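Local coordinates for protein histidinol-phosphate aminotransferase (PDB 3FTB) that probably transfers an amino group between histidinol phosphate and a 2-oxo acid, using pyridoxal 5'-phosphate as cofactor, at residues I90-I95 with A115-V120; F98-I103 with S121-Y126. All blocks are in the same frame, centred on the assembly; numbering follows the deposited sequence.

Interaction 1: residues I90-I95 with A115-V120; sequences IIELSI and AKKHGV
Helix 87-95, which leads into strand 100-105 of the large sheet, meets the C-terminal end of helix 110-117 through two patches: an apolar one around I95 and a charged one around E92. The apolar patch is the closely packed part. CG2 of I95, anti to the backbone N, points at the helix-terminating turn and touches both of its ends; it lies 3.8 Å from CA of A115. The same methyl also stands 4.0 Å from CG2 of V120, which itself touches I95 O. A Schellman motif, with G119 at the positive-phi C-prime position, brings A115 and V120 together: V120 N bonds to A115 O and G119 N to K116 O.

The charged patch lies on the more solvent-accessible side, where K117 and H118 are partly exposed although E92 is buried. E92 is extended, CG anti to the backbone N (chi1 167°), and crosses both partners at about a right angle. K117, also extended, brings NZ to OE1 of E92 at 3.1 Å, a salt bridge approached from above the carboxylate plane. NE2 of H118 donates to OE2 of E92 at 3.2 Å and also touches CG of E92; OE2 lies in the imidazole plane, but NE2 meets it from well above the carboxylate plane, the two groups being turned 57° apart. The second subunit borders this patch, its N243 bonding weakly to OE1 and its Q242 packing on K117. Facing a lysine and an imidazole N-H, E92 is probably a carboxylate; its charge would tend to raise the pKa of H118, an effect the K117 ammonium probably offsets in part.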
ATOM      1  N   ILE A  90       5.679  -0.887  -8.201  1.00 43.85           N
ATOM      2  CA  ILE A  90       6.668  -0.194  -9.013  1.00 37.41           C
ATOM      3  C   ILE A  90       6.705  -0.728 -10.443  1.00 35.66           C
ATOM      4  O   ILE A  90       6.837   0.046 -11.396  1.00 35.01           O
ATOM      5  CB  ILE A  90       8.050  -0.282  -8.359  1.00 32.28           C
ATOM      6  CG1 ILE A  90       7.976   0.271  -6.938  1.00 24.97           C
ATOM      7  CG2 ILE A  90       9.106   0.460  -9.183  1.00 21.23           C
ATOM      8  CD1 ILE A  90       9.060  -0.243  -6.065  1.00 28.17           C
ATOM      9  N   ILE A  91       6.582  -2.045 -10.583  1.00 25.79           N
ATOM     10  CA  ILE A  91       6.473  -2.687 -11.892  1.00 26.06           C
ATOM     11  C   ILE A  91       5.283  -2.124 -12.665  1.00 30.89           C
ATOM     12  O   ILE A  91       5.431  -1.633 -13.792  1.00 34.36           O
ATOM     13  CB  ILE A  91       6.300  -4.209 -11.745  1.00 39.81           C
ATOM     14  CG1 ILE A  91       7.543  -4.820 -11.087  1.00 37.75           C
ATOM     15  CG2 ILE A  91       6.013  -4.850 -13.101  1.00 36.58           C
ATOM     16  CD1 ILE A  91       7.401  -6.289 -10.757  1.00 33.15           C
ATOM     17  N   GLU A  92       4.105  -2.179 -12.049  1.00 25.16           N
ATOM     18  CA  GLU A  92       2.909  -1.598 -12.651  1.00 37.89           C
ATOM     19  C   GLU A  92       3.099  -0.124 -13.005  1.00 39.17           C
ATOM     20  O   GLU A  92       2.876   0.274 -14.147  1.00 39.04           O
ATOM     21  CB  GLU A  92       1.695  -1.754 -11.730  1.00 41.37           C
ATOM     22  CG  GLU A  92       0.505  -0.899 -12.147  1.00 42.38           C
ATOM     23  CD  GLU A  92      -0.767  -1.276 -11.419  1.00 54.00           C
ATOM     24  OE1 GLU A  92      -0.963  -2.479 -11.157  1.00 63.35           O
ATOM     25  OE2 GLU A  92      -1.571  -0.371 -11.110  1.00 57.37           O
ATOM     26  N   LEU A  93       3.513   0.675 -12.019  1.00 36.26           N
ATOM     27  CA  LEU A  93       3.606   2.127 -12.177  1.00 39.80           C
ATOM     28  C   LEU A  93       4.620   2.573 -13.219  1.00 43.31           C
ATOM     29  O   LEU A  93       4.351   3.483 -14.006  1.00 40.88           O
ATOM     30  CB  LEU A  93       3.924   2.806 -10.844  1.00 40.77           C
ATOM     31  CG  LEU A  93       2.752   2.944  -9.876  1.00 38.38           C
ATOM     32  CD1 LEU A  93       3.270   3.364  -8.535  1.00 31.18           C
ATOM     33  CD2 LEU A  93       1.722   3.932 -10.394  1.00 39.41           C
ATOM     34  N   SER A  94       5.793   1.951 -13.215  1.00 38.24           N
ATOM     35  CA  SER A  94       6.807   2.306 -14.194  1.00 34.58           C
ATOM     36  C   SER A  94       6.334   1.953 -15.607  1.00 31.33           C
ATOM     37  O   SER A  94       6.652   2.641 -16.575  1.00 32.55           O
ATOM     38  CB  SER A  94       8.144   1.645 -13.866  1.00 29.42           C
ATOM     39  OG  SER A  94       8.010   0.242 -13.739  1.00 33.30           O
ATOM     40  N   ILE A  95       5.548   0.895 -15.720  1.00 31.46           N
ATOM     41  CA  ILE A  95       5.026   0.490 -17.018  1.00 38.99           C
ATOM     42  C   ILE A  95       3.818   1.356 -17.398  1.00 38.49           C
ATOM     43  O   ILE A  95       3.526   1.553 -18.584  1.00 30.87           O
ATOM     44  CB  ILE A  95       4.669  -1.019 -17.036  1.00 34.10           C
ATOM     45  CG1 ILE A  95       5.939  -1.873 -16.958  1.00 27.45           C
ATOM     46  CG2 ILE A  95       3.855  -1.380 -18.280  1.00 33.92           C
ATOM     47  CD1 ILE A  95       5.664  -3.355 -16.719  1.00 14.18           C
ATOM     48  N   ALA A 115       0.939  -4.084 -18.293  1.00 29.27           N
ATOM     49  CA  ALA A 115       0.879  -3.419 -19.584  1.00 31.22           C
ATOM     50  C   ALA A 115      -0.560  -3.347 -20.082  1.00 26.84           C
ATOM     51  O   ALA A 115      -1.085  -2.255 -20.304  1.00 26.36           O
ATOM     52  CB  ALA A 115       1.779  -4.128 -20.610  1.00 28.88           C
ATOM     53  N   LYS A 116      -1.188  -4.511 -20.259  1.00 36.12           N
ATOM     54  CA  LYS A 116      -2.602  -4.573 -20.634  1.00 38.95           C
ATOM     55  C   LYS A 116      -3.457  -3.752 -19.669  1.00 43.15           C
ATOM     56  O   LYS A 116      -4.362  -3.038 -20.090  1.00 55.60           O
ATOM     57  CB  LYS A 116      -3.094  -6.027 -20.705  1.00 39.62           C
ATOM     58  CG  LYS A 116      -2.351  -6.883 -21.737  1.00 46.35           C
ATOM     59  CD  LYS A 116      -3.197  -8.045 -22.301  1.00 45.63           C
ATOM     60  CE  LYS A 116      -3.337  -9.188 -21.311  1.00 36.67           C
ATOM     61  NZ  LYS A 116      -3.426 -10.521 -21.978  1.00 31.59           N
ATOM     62  N   LYS A 117      -3.150  -3.839 -18.375  1.00 42.37           N
ATOM     63  CA  LYS A 117      -3.868  -3.090 -17.343  1.00 42.76           C
ATOM     64  C   LYS A 117      -3.849  -1.574 -17.558  1.00 47.20           C
ATOM     65  O   LYS A 117      -4.708  -0.851 -17.043  1.00 45.18           O
ATOM     66  CB  LYS A 117      -3.307  -3.420 -15.954  1.00 41.34           C
ATOM     67  CG  LYS A 117      -3.895  -2.574 -14.838  1.00 48.37           C
ATOM     68  CD  LYS A 117      -3.561  -3.110 -13.454  1.00 55.01           C
ATOM     69  CE  LYS A 117      -4.045  -2.153 -12.368  1.00 60.95           C
ATOM     70  NZ  LYS A 117      -4.090  -2.790 -11.022  1.00 60.77           N
ATOM     71  N   HIS A 118      -2.865  -1.092 -18.308  1.00 46.91           N
ATOM     72  CA  HIS A 118      -2.704   0.345 -18.518  1.00 33.25           C
ATOM     73  C   HIS A 118      -2.689   0.735 -19.994  1.00 32.33           C
ATOM     74  O   HIS A 118      -2.277   1.833 -20.340  1.00 45.12           O
ATOM     75  CB  HIS A 118      -1.448   0.861 -17.805  1.00 35.45           C
ATOM     76  CG  HIS A 118      -1.566   0.869 -16.310  1.00 38.51           C
ATOM     77  ND1 HIS A 118      -2.148   1.908 -15.613  1.00 36.81           N
ATOM     78  CD2 HIS A 118      -1.194  -0.045 -15.382  1.00 37.52           C
ATOM     79  CE1 HIS A 118      -2.124   1.636 -14.320  1.00 33.65           C
ATOM     80  NE2 HIS A 118      -1.553   0.456 -14.153  1.00 40.33           N
ATOM     81  N   GLY A 119      -3.140  -0.166 -20.859  1.00 36.31           N
ATOM     82  CA  GLY A 119      -3.223   0.114 -22.284  1.00 39.51           C
ATOM     83  C   GLY A 119      -1.906   0.309 -23.022  1.00 35.62           C
ATOM     84  O   GLY A 119      -1.866   0.959 -24.070  1.00 29.57           O
ATOM     85  N   VAL A 120      -0.827  -0.257 -22.489  1.00 42.24           N
ATOM     86  CA  VAL A 120       0.480  -0.157 -23.133  1.00 34.86           C
ATOM     87  C   VAL A 120       0.589  -1.171 -24.263  1.00 35.24           C
ATOM     88  O   VAL A 120       0.192  -2.321 -24.113  1.00 36.34           O
ATOM     89  CB  VAL A 120       1.617  -0.406 -22.129  1.00 30.81           C
ATOM     90  CG1 VAL A 120       2.964  -0.188 -22.779  1.00 27.19           C
ATOM     91  CG2 VAL A 120       1.463   0.498 -20.901  1.00 26.19           C
TER

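Interaction 2: residues F98-I103 with S121-Y126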
ATOM      1  N   PHE A  98       4.325   4.457 -20.055  1.00 38.59           N
ATOM      2  CA  PHE A  98       4.602   4.393 -21.490  1.00 39.63           C
ATOM      3  C   PHE A  98       3.441   3.851 -22.300  1.00 33.53           C
ATOM      4  O   PHE A  98       2.537   3.221 -21.756  1.00 29.65           O
ATOM      5  CB  PHE A  98       5.863   3.576 -21.746  1.00 35.40           C
ATOM      6  CG  PHE A  98       6.966   3.906 -20.807  1.00 35.48           C
ATOM      7  CD1 PHE A  98       7.684   5.072 -20.959  1.00 30.13           C
ATOM      8  CD2 PHE A  98       7.255   3.076 -19.737  1.00 30.16           C
ATOM      9  CE1 PHE A  98       8.699   5.394 -20.076  1.00 33.59           C
ATOM     10  CE2 PHE A  98       8.261   3.387 -18.856  1.00 32.24           C
ATOM     11  CZ  PHE A  98       8.986   4.554 -19.018  1.00 34.70           C
ATOM     12  N   GLU A  99       3.480   4.105 -23.607  1.00 39.97           N
ATOM     13  CA  GLU A  99       2.421   3.669 -24.517  1.00 45.92           C
ATOM     14  C   GLU A  99       2.841   2.465 -25.382  1.00 43.71           C
ATOM     15  O   GLU A  99       2.070   1.990 -26.217  1.00 49.35           O
ATOM     16  CB  GLU A  99       1.894   4.848 -25.371  1.00 57.59           C
ATOM     17  CG  GLU A  99       2.963   5.594 -26.194  1.00 73.09           C
ATOM     18  CD  GLU A  99       2.410   6.792 -26.982  1.00 77.92           C
ATOM     19  OE1 GLU A  99       3.174   7.426 -27.758  1.00 63.99           O
ATOM     20  OE2 GLU A  99       1.210   7.100 -26.816  1.00 86.16           O
ATOM     21  N   LYS A 100       4.058   1.968 -25.160  1.00 39.48           N
ATOM     22  CA  LYS A 100       4.553   0.784 -25.857  1.00 38.01           C
ATOM     23  C   LYS A 100       5.836   0.240 -25.230  1.00 41.95           C
ATOM     24  O   LYS A 100       6.780   0.990 -24.975  1.00 44.10           O
ATOM     25  CB  LYS A 100       4.792   1.094 -27.324  1.00 31.40           C
ATOM     26  CG  LYS A 100       5.073  -0.119 -28.173  1.00 38.73           C
ATOM     27  CD  LYS A 100       5.121   0.307 -29.621  1.00 39.16           C
ATOM     28  CE  LYS A 100       5.159  -0.865 -30.561  1.00 45.67           C
ATOM     29  NZ  LYS A 100       5.141  -0.363 -31.962  1.00 40.06           N
ATOM     30  N   ILE A 101       5.875  -1.067 -24.989  1.00 36.30           N
ATOM     31  CA  ILE A 101       7.029  -1.668 -24.335  1.00 32.56           C
ATOM     32  C   ILE A 101       7.494  -2.955 -25.023  1.00 34.78           C
ATOM     33  O   ILE A 101       6.693  -3.717 -25.555  1.00 39.72           O
ATOM     34  CB  ILE A 101       6.731  -1.967 -22.846  1.00 23.81           C
ATOM     35  CG1 ILE A 101       8.030  -2.055 -22.042  1.00 25.44           C
ATOM     36  CG2 ILE A 101       5.925  -3.247 -22.725  1.00 31.01           C
ATOM     37  CD1 ILE A 101       7.848  -1.982 -20.506  1.00 13.79           C
ATOM     38  N   LEU A 102       8.801  -3.180 -25.018  1.00 36.90           N
ATOM     39  CA  LEU A 102       9.371  -4.467 -25.405  1.00 35.20           C
ATOM     40  C   LEU A 102       9.506  -5.335 -24.156  1.00 37.19           C
ATOM     41  O   LEU A 102      10.245  -4.983 -23.231  1.00 31.88           O
ATOM     42  CB  LEU A 102      10.756  -4.265 -26.032  1.00 20.05           C
ATOM     43  CG  LEU A 102      11.520  -5.480 -26.559  1.00 17.63           C
ATOM     44  CD1 LEU A 102      10.978  -5.837 -27.900  1.00 25.97           C
ATOM     45  CD2 LEU A 102      13.001  -5.130 -26.659  1.00 20.65           C
ATOM     46  N   ILE A 103       8.790  -6.456 -24.121  1.00 34.98           N
ATOM     47  CA  ILE A 103       8.919  -7.384 -23.007  1.00 24.48           C
ATOM     48  C   ILE A 103       9.747  -8.580 -23.443  1.00 30.16           C
ATOM     49  O   ILE A 103       9.412  -9.259 -24.412  1.00 33.56           O
ATOM     50  CB  ILE A 103       7.555  -7.849 -22.450  1.00 26.36           C
ATOM     51  CG1 ILE A 103       6.617  -6.657 -22.258  1.00 33.50           C
ATOM     52  CG2 ILE A 103       7.753  -8.569 -21.121  1.00 20.19           C
ATOM     53  CD1 ILE A 103       5.260  -7.019 -21.703  1.00 33.12           C
ATOM     54  N   SER A 121       1.133  -0.744 -25.399  1.00 46.60           N
ATOM     55  CA  SER A 121       1.379  -1.650 -26.519  1.00 41.75           C
ATOM     56  C   SER A 121       2.536  -2.596 -26.195  1.00 36.57           C
ATOM     57  O   SER A 121       3.538  -2.188 -25.601  1.00 44.93           O
ATOM     58  CB  SER A 121       1.688  -0.860 -27.791  1.00 44.73           C
ATOM     59  OG  SER A 121       0.711   0.135 -28.013  1.00 49.68           O
ATOM     60  N   VAL A 122       2.394  -3.857 -26.583  1.00 32.43           N
ATOM     61  CA  VAL A 122       3.388  -4.867 -26.248  1.00 31.34           C
ATOM     62  C   VAL A 122       4.067  -5.437 -27.482  1.00 32.87           C
ATOM     63  O   VAL A 122       3.411  -5.837 -28.449  1.00 38.05           O
ATOM     64  CB  VAL A 122       2.770  -6.017 -25.425  1.00 33.13           C
ATOM     65  CG1 VAL A 122       3.663  -7.247 -25.459  1.00 28.84           C
ATOM     66  CG2 VAL A 122       2.542  -5.566 -23.998  1.00 32.87           C
ATOM     67  N   VAL A 123       5.393  -5.472 -27.422  1.00 32.67           N
ATOM     68  CA  VAL A 123       6.232  -6.079 -28.445  1.00 35.19           C
ATOM     69  C   VAL A 123       7.142  -7.075 -27.729  1.00 37.79           C
ATOM     70  O   VAL A 123       7.754  -6.730 -26.720  1.00 47.75           O
ATOM     71  CB  VAL A 123       7.090  -5.010 -29.141  1.00 35.88           C
ATOM     72  CG1 VAL A 123       8.011  -5.637 -30.171  1.00 31.57           C
ATOM     73  CG2 VAL A 123       6.197  -3.946 -29.771  1.00 34.72           C
ATOM     74  N   PHE A 124       7.230  -8.305 -28.226  1.00 33.55           N
ATOM     75  CA  PHE A 124       8.014  -9.338 -27.536  1.00 34.97           C
ATOM     76  C   PHE A 124       9.426  -9.549 -28.106  1.00 34.95           C
ATOM     77  O   PHE A 124       9.663  -9.423 -29.318  1.00 32.12           O
ATOM     78  CB  PHE A 124       7.256 -10.682 -27.481  1.00 33.30           C
ATOM     79  CG  PHE A 124       6.087 -10.700 -26.512  1.00 34.91           C
ATOM     80  CD1 PHE A 124       6.294 -10.614 -25.139  1.00 33.45           C
ATOM     81  CD2 PHE A 124       4.783 -10.822 -26.974  1.00 42.06           C
ATOM     82  CE1 PHE A 124       5.226 -10.632 -24.250  1.00 26.41           C
ATOM     83  CE2 PHE A 124       3.702 -10.844 -26.085  1.00 37.50           C
ATOM     84  CZ  PHE A 124       3.921 -10.751 -24.730  1.00 29.05           C
ATOM     85  N   SER A 125      10.368  -9.848 -27.212  1.00 21.91           N
ATOM     86  CA  SER A 125      11.670 -10.367 -27.611  1.00 21.41           C
ATOM     87  C   SER A 125      11.916 -11.684 -26.874  1.00 26.00           C
ATOM     88  O   SER A 125      11.899 -11.735 -25.631  1.00 19.42           O
ATOM     89  CB  SER A 125      12.798  -9.368 -27.331  1.00 20.69           C
ATOM     90  OG  SER A 125      14.049  -9.882 -27.774  1.00 25.76           O
ATOM     91  N   TYR A 126      12.125 -12.749 -27.640  1.00 29.22           N
ATOM     92  CA  TYR A 126      12.215 -14.087 -27.066  1.00 36.25           C
ATOM     93  C   TYR A 126      13.644 -14.511 -26.745  1.00 38.74           C
ATOM     94  O   TYR A 126      14.552 -14.344 -27.565  1.00 42.45           O
ATOM     95  CB  TYR A 126      11.592 -15.103 -28.021  1.00 39.07           C
ATOM     96  CG  TYR A 126      10.078 -15.038 -28.106  1.00 46.28           C
ATOM     97  CD1 TYR A 126       9.448 -14.065 -28.867  1.00 46.54           C
ATOM     98  CD2 TYR A 126       9.285 -15.955 -27.426  1.00 48.31           C
ATOM     99  CE1 TYR A 126       8.071 -14.000 -28.949  1.00 51.47           C
ATOM    100  CE2 TYR A 126       7.907 -15.902 -27.503  1.00 55.24           C
ATOM    101  CZ  TYR A 126       7.302 -14.923 -28.267  1.00 59.72           C
ATOM    102  OH  TYR A 126       5.924 -14.868 -28.342  1.00 65.52           O
TER
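Strands 100-103 and 121-126 run side by side in the same direction, their short axes 4.6 Å apart and 19° from parallel. K100, I101, L102 and I103 pair with S121, V122, V123 and F124, and the backbone bonds alternate: I101 N to S121 O, V123 N to I101 O, I103 N to V123 O. These three lie nearly along the C=O axis of their acceptors, whereas S125 N meets I103 O from above the carbonyl plane. At the start of the ladder, E99 O takes two donors from one residue. S121 N comes in well above the carbonyl plane, and S121 OG, beside its own backbone N (chi1 -50°), lies 2.9 Å from E99 O, nearly along the C=O axis.

The strands are the two ends of a beta-alpha-beta unit connected by helix 110-117. Strand 121-126 borders a mainly parallel seven-stranded sheet with one antiparallel strand, the large-domain sheet as in fold type I PLP-dependent aminotransferases; 147-151 flanks 100-105 on the other side. Helix 110-117 covers the face bearing I103, V122 and F124. There CD1 of I103 touches V122 CG2 at 3.8 Å, and V122 CG1 lies 3.5 Å above the F124 ring plane, offset toward its rim, while I103 O sits at the ring edge.

On the opposite face K100 leaves the strand extended, CG anti to the backbone N. Its CB lies 3.7 Å from S121 CB, and CG presses closer to that carbon, at 3.5 Å. CD passes S121 CB more loosely, and CE reaches V123 CG2 at a tight 3.3 Å. The tip, NZ, makes a weak hydrogen bond to D144 O. Farther along, L102 CD1 packs on V123 CG1 and touches S125 CB, while S125 OG bonds to D137.

Both contacts involve the unit formed by strand 100-105, helix 110-117 and strand 121-126. Interaction 2 joins its two strands at one border of the sheet; interaction 1 ties the end of its helix to helix 87-95, the element just before the first strand. Interaction 1 is the more buried, yet it carries the ionic chemistry, next to the second subunit. Interaction 2 relies on backbone bonding, with one face apolar and the other mixing apolar side chains with K100 and S121; it is only partly buried, and meets no other chain of the assembly. They adjoin directly: V120 CG2 lies 3.0 Å from F98 O, and A115 CB lies 3.8 Å from V122 CG2.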